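Local coordinates for adhesin competence repressor (Streptococcus pyogenes serotype M3, PDB 5JLU), which binds zinc and DNA as a MarR-family transcription factor, acting as a zinc-responsive regulator, at the interface of chains A and B. Coordinates in Å, arbitrary orientation; residue numbers count along the deposited sequence, not the author numbering. Chains: chain A/B, Adhesin competence repressor.

The interface of chains A and B. Residues chain A 11, 14, 125-126, 129, 136-137, 140-141, 144; chain B 11, 14, 125-126, 129, 136-137, 140-141, 144.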
# COMPACT_ATOMS: atom_id res chain seq x y z
N LEU A 11 -8.09 -8.88 -7.56
CA LEU A 11 -7.34 -7.65 -7.61
C LEU A 11 -7.53 -6.85 -6.30
O LEU A 11 -6.56 -6.30 -5.79
CB LEU A 11 -7.70 -6.76 -8.78
CG LEU A 11 -7.13 -7.03 -10.15
CD1 LEU A 11 -7.71 -6.04 -11.15
CD2 LEU A 11 -5.62 -6.86 -10.09
N LEU A 14 -5.40 -8.30 -3.86
CA LEU A 14 -4.01 -8.01 -4.14
C LEU A 14 -3.67 -6.65 -3.58
O LEU A 14 -2.72 -6.50 -2.86
CB LEU A 14 -3.72 -8.10 -5.63
CG LEU A 14 -2.28 -7.82 -6.07
CD1 LEU A 14 -1.29 -8.82 -5.49
CD2 LEU A 14 -2.27 -7.88 -7.58
N LEU A 125 9.23 -14.30 -10.50
CA LEU A 125 7.83 -14.61 -10.73
C LEU A 125 7.44 -14.45 -12.21
O LEU A 125 6.69 -15.25 -12.76
CB LEU A 125 7.10 -13.70 -9.82
CG LEU A 125 5.73 -13.17 -9.75
CD1 LEU A 125 5.74 -12.29 -8.48
CD2 LEU A 125 5.40 -12.34 -10.98
N LEU A 126 7.97 -13.41 -12.86
CA LEU A 126 7.75 -13.20 -14.22
C LEU A 126 8.30 -14.39 -15.08
O LEU A 126 7.64 -14.86 -16.02
CB LEU A 126 8.35 -11.84 -14.58
CG LEU A 126 7.57 -10.65 -13.98
CD1 LEU A 126 8.33 -9.35 -14.22
CD2 LEU A 126 6.18 -10.51 -14.52
N PHE A 129 6.30 -17.23 -16.87
CA PHE A 129 5.39 -16.96 -17.97
C PHE A 129 6.21 -17.06 -19.21
O PHE A 129 7.38 -16.63 -19.20
CB PHE A 129 4.68 -15.57 -17.80
CG PHE A 129 3.73 -15.57 -16.63
CD1 PHE A 129 4.19 -15.29 -15.34
CD2 PHE A 129 2.44 -16.01 -16.79
CE1 PHE A 129 3.32 -15.36 -14.25
CE2 PHE A 129 1.56 -16.06 -15.71
CZ PHE A 129 2.00 -15.75 -14.44
N ILE A 136 0.91 -9.85 -22.36
CA ILE A 136 -0.38 -9.65 -21.76
C ILE A 136 -0.19 -9.16 -20.33
O ILE A 136 -0.89 -8.26 -19.89
CB ILE A 136 -1.16 -10.92 -21.78
CG1 ILE A 136 -1.49 -11.28 -23.24
CG2 ILE A 136 -2.45 -10.82 -20.96
CD1 ILE A 136 -1.84 -12.74 -23.36
N VAL A 137 0.75 -9.74 -19.61
CA VAL A 137 1.04 -9.26 -18.28
C VAL A 137 1.43 -7.78 -18.36
O VAL A 137 0.92 -7.00 -17.60
CB VAL A 137 2.09 -10.12 -17.58
CG1 VAL A 137 2.57 -9.41 -16.31
CG2 VAL A 137 1.51 -11.49 -17.27
N PHE A 140 -1.58 -5.73 -18.98
CA PHE A 140 -2.33 -5.61 -17.73
C PHE A 140 -1.70 -4.61 -16.73
O PHE A 140 -2.39 -3.69 -16.25
CB PHE A 140 -2.54 -6.98 -17.09
CG PHE A 140 -3.11 -6.91 -15.74
CD1 PHE A 140 -4.41 -6.48 -15.55
CD2 PHE A 140 -2.33 -7.26 -14.63
CE1 PHE A 140 -4.92 -6.39 -14.27
CE2 PHE A 140 -2.83 -7.14 -13.36
CZ PHE A 140 -4.13 -6.71 -13.18
N VAL A 141 -0.41 -4.73 -16.44
CA VAL A 141 0.17 -3.88 -15.39
C VAL A 141 0.15 -2.44 -15.82
O VAL A 141 -0.05 -1.56 -14.97
CB VAL A 141 1.58 -4.28 -14.88
CG1 VAL A 141 1.58 -5.72 -14.43
CG2 VAL A 141 2.67 -4.06 -15.87
N PHE A 144 -3.54 -1.11 -15.42
CA PHE A 144 -3.83 -1.09 -14.01
C PHE A 144 -3.17 0.13 -13.38
O PHE A 144 -3.81 0.87 -12.67
CB PHE A 144 -3.37 -2.39 -13.37
CG PHE A 144 -3.83 -2.62 -11.99
CD1 PHE A 144 -4.85 -1.90 -11.41
CD2 PHE A 144 -3.24 -3.58 -11.24
CE1 PHE A 144 -5.26 -2.16 -10.12
CE2 PHE A 144 -3.64 -3.82 -9.94
CZ PHE A 144 -4.66 -3.13 -9.39
N LEU B 11 6.30 -3.51 -12.22
CA LEU B 11 5.66 -4.04 -11.04
C LEU B 11 6.08 -3.23 -9.79
O LEU B 11 5.23 -2.94 -8.96
CB LEU B 11 5.94 -5.50 -10.80
CG LEU B 11 5.17 -6.57 -11.55
CD1 LEU B 11 5.70 -7.94 -11.16
CD2 LEU B 11 3.71 -6.46 -11.18
N LEU B 14 4.18 -0.24 -9.77
CA LEU B 14 2.78 -0.51 -9.45
C LEU B 14 2.63 -0.58 -7.95
O LEU B 14 1.79 0.08 -7.39
CB LEU B 14 2.30 -1.78 -10.13
CG LEU B 14 0.85 -2.17 -9.89
CD1 LEU B 14 -0.14 -1.14 -10.41
CD2 LEU B 14 0.63 -3.50 -10.58
N LEU B 125 -11.62 -2.37 -16.10
CA LEU B 125 -10.30 -2.55 -16.65
C LEU B 125 -10.09 -3.98 -17.20
O LEU B 125 -9.48 -4.18 -18.24
CB LEU B 125 -9.39 -2.19 -15.54
CG LEU B 125 -7.98 -2.47 -15.22
CD1 LEU B 125 -7.75 -1.72 -13.88
CD2 LEU B 125 -7.75 -3.97 -15.05
N LEU B 126 -10.61 -4.97 -16.47
CA LEU B 126 -10.55 -6.30 -16.89
C LEU B 126 -11.31 -6.50 -18.26
O LEU B 126 -10.81 -7.18 -19.17
CB LEU B 126 -11.08 -7.17 -15.75
CG LEU B 126 -10.14 -7.22 -14.53
CD1 LEU B 126 -10.82 -7.95 -13.38
CD2 LEU B 126 -8.83 -7.87 -14.82
N PHE B 129 -9.79 -7.01 -21.82
CA PHE B 129 -9.01 -8.18 -22.17
C PHE B 129 -9.99 -9.19 -22.68
O PHE B 129 -11.10 -9.27 -22.14
CB PHE B 129 -8.17 -8.71 -20.94
CG PHE B 129 -7.08 -7.73 -20.56
CD1 PHE B 129 -7.35 -6.67 -19.71
CD2 PHE B 129 -5.86 -7.79 -21.19
CE1 PHE B 129 -6.35 -5.73 -19.41
CE2 PHE B 129 -4.85 -6.87 -20.89
CZ PHE B 129 -5.10 -5.83 -20.01
N ILE B 136 -4.57 -15.60 -18.27
CA ILE B 136 -3.20 -15.26 -17.99
C ILE B 136 -3.16 -14.18 -16.91
O ILE B 136 -2.34 -14.24 -16.02
CB ILE B 136 -2.54 -14.77 -19.24
CG1 ILE B 136 -2.43 -15.96 -20.22
CG2 ILE B 136 -1.15 -14.19 -18.96
CD1 ILE B 136 -2.21 -15.45 -21.63
N VAL B 137 -4.05 -13.20 -17.00
CA VAL B 137 -4.13 -12.21 -15.97
C VAL B 137 -4.41 -12.89 -14.63
O VAL B 137 -3.74 -12.59 -13.67
CB VAL B 137 -5.14 -11.11 -16.30
CG1 VAL B 137 -5.40 -10.25 -15.07
CG2 VAL B 137 -4.64 -10.28 -17.48
N PHE B 140 -1.34 -14.59 -13.45
CA PHE B 140 -0.43 -13.59 -12.90
C PHE B 140 -0.84 -13.08 -11.50
O PHE B 140 -0.02 -13.11 -10.56
CB PHE B 140 -0.25 -12.43 -13.88
CG PHE B 140 0.49 -11.29 -13.32
CD1 PHE B 140 1.83 -11.42 -13.02
CD2 PHE B 140 -0.16 -10.09 -13.05
CE1 PHE B 140 2.52 -10.36 -12.46
CE2 PHE B 140 0.50 -9.04 -12.47
CZ PHE B 140 1.84 -9.18 -12.17
N VAL B 141 -2.09 -12.66 -11.32
CA VAL B 141 -2.46 -12.06 -10.03
C VAL B 141 -2.38 -13.07 -8.94
O VAL B 141 -2.00 -12.72 -7.80
CB VAL B 141 -3.82 -11.30 -9.99
CG1 VAL B 141 -3.88 -10.27 -11.08
CG2 VAL B 141 -5.01 -12.20 -10.08
N PHE B 144 1.42 -13.59 -8.05
CA PHE B 144 1.90 -12.36 -7.46
C PHE B 144 1.42 -12.28 -6.01
O PHE B 144 2.21 -12.03 -5.13
CB PHE B 144 1.42 -11.18 -8.30
CG PHE B 144 2.03 -9.88 -7.96
CD1 PHE B 144 3.17 -9.77 -7.20
CD2 PHE B 144 1.47 -8.75 -8.43
CE1 PHE B 144 3.73 -8.53 -6.94
CE2 PHE B 144 2.01 -7.50 -8.14
CZ PHE B 144 3.15 -7.40 -7.41
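Two copies of helix 131-149, one from each chain, meet across the two-fold axis of this dimer, and the rings of A:Phe140 and B:Phe140 are the main knobs of the patch, each residue losing more of its own surface to the partner than any other residue here. Each ring is pushed into the other subunit with CG anti to the backbone N (chi1 171°). Over one face sits a branch of the partner's valine: B:Val137 CG1 lies above the centre of the A:Phe140 ring, 3.9 Å from its centroid, a CH-pi contact. The valine's other methyl, CG2, reaches back to CB of the phenylalanine, so a short, beta-branched side chain straddles the root and the face of the ring without holding the helices apart. The two phenylalanines also touch each other at the axis, A:Phe140 CD2 to B:Phe140 CD2 at 3.9 Å, with CE2 of each in the plane of the other's ring, an edge-to-edge meeting.

On the flank away from the axis, B:Leu125 of helix 105-127 brings CD2 to 3.8 Å from A:Phe140 CE1, while its CD1 packs on A:Phe144 CD1. One forked leucine thus serves two aromatic rings a helical turn apart. The tip of B:Phe129, just beyond that helix, presses on the backbone: its CZ is 3.6 Å from A:Phe140 CA. Within chain A, A:Leu11 CD2 lies at the edge of the A:Phe140 ring, in its plane, and continues across to B:Val141 CG1 at 4.0 Å. A:Leu14, its CG anti to the backbone N (chi1 -180°), sets its methyls against B:Phe144 CD2, crossing that side chain at about a right angle.

Every cross-chain contact here is apolar, as suits a buried seam. Helices 7-23, 105-127 and 131-149 interlock in the dimerisation region typical of MarR proteins, whose two-fold pairing generally positions two winged helix-turn-helix units for DNA.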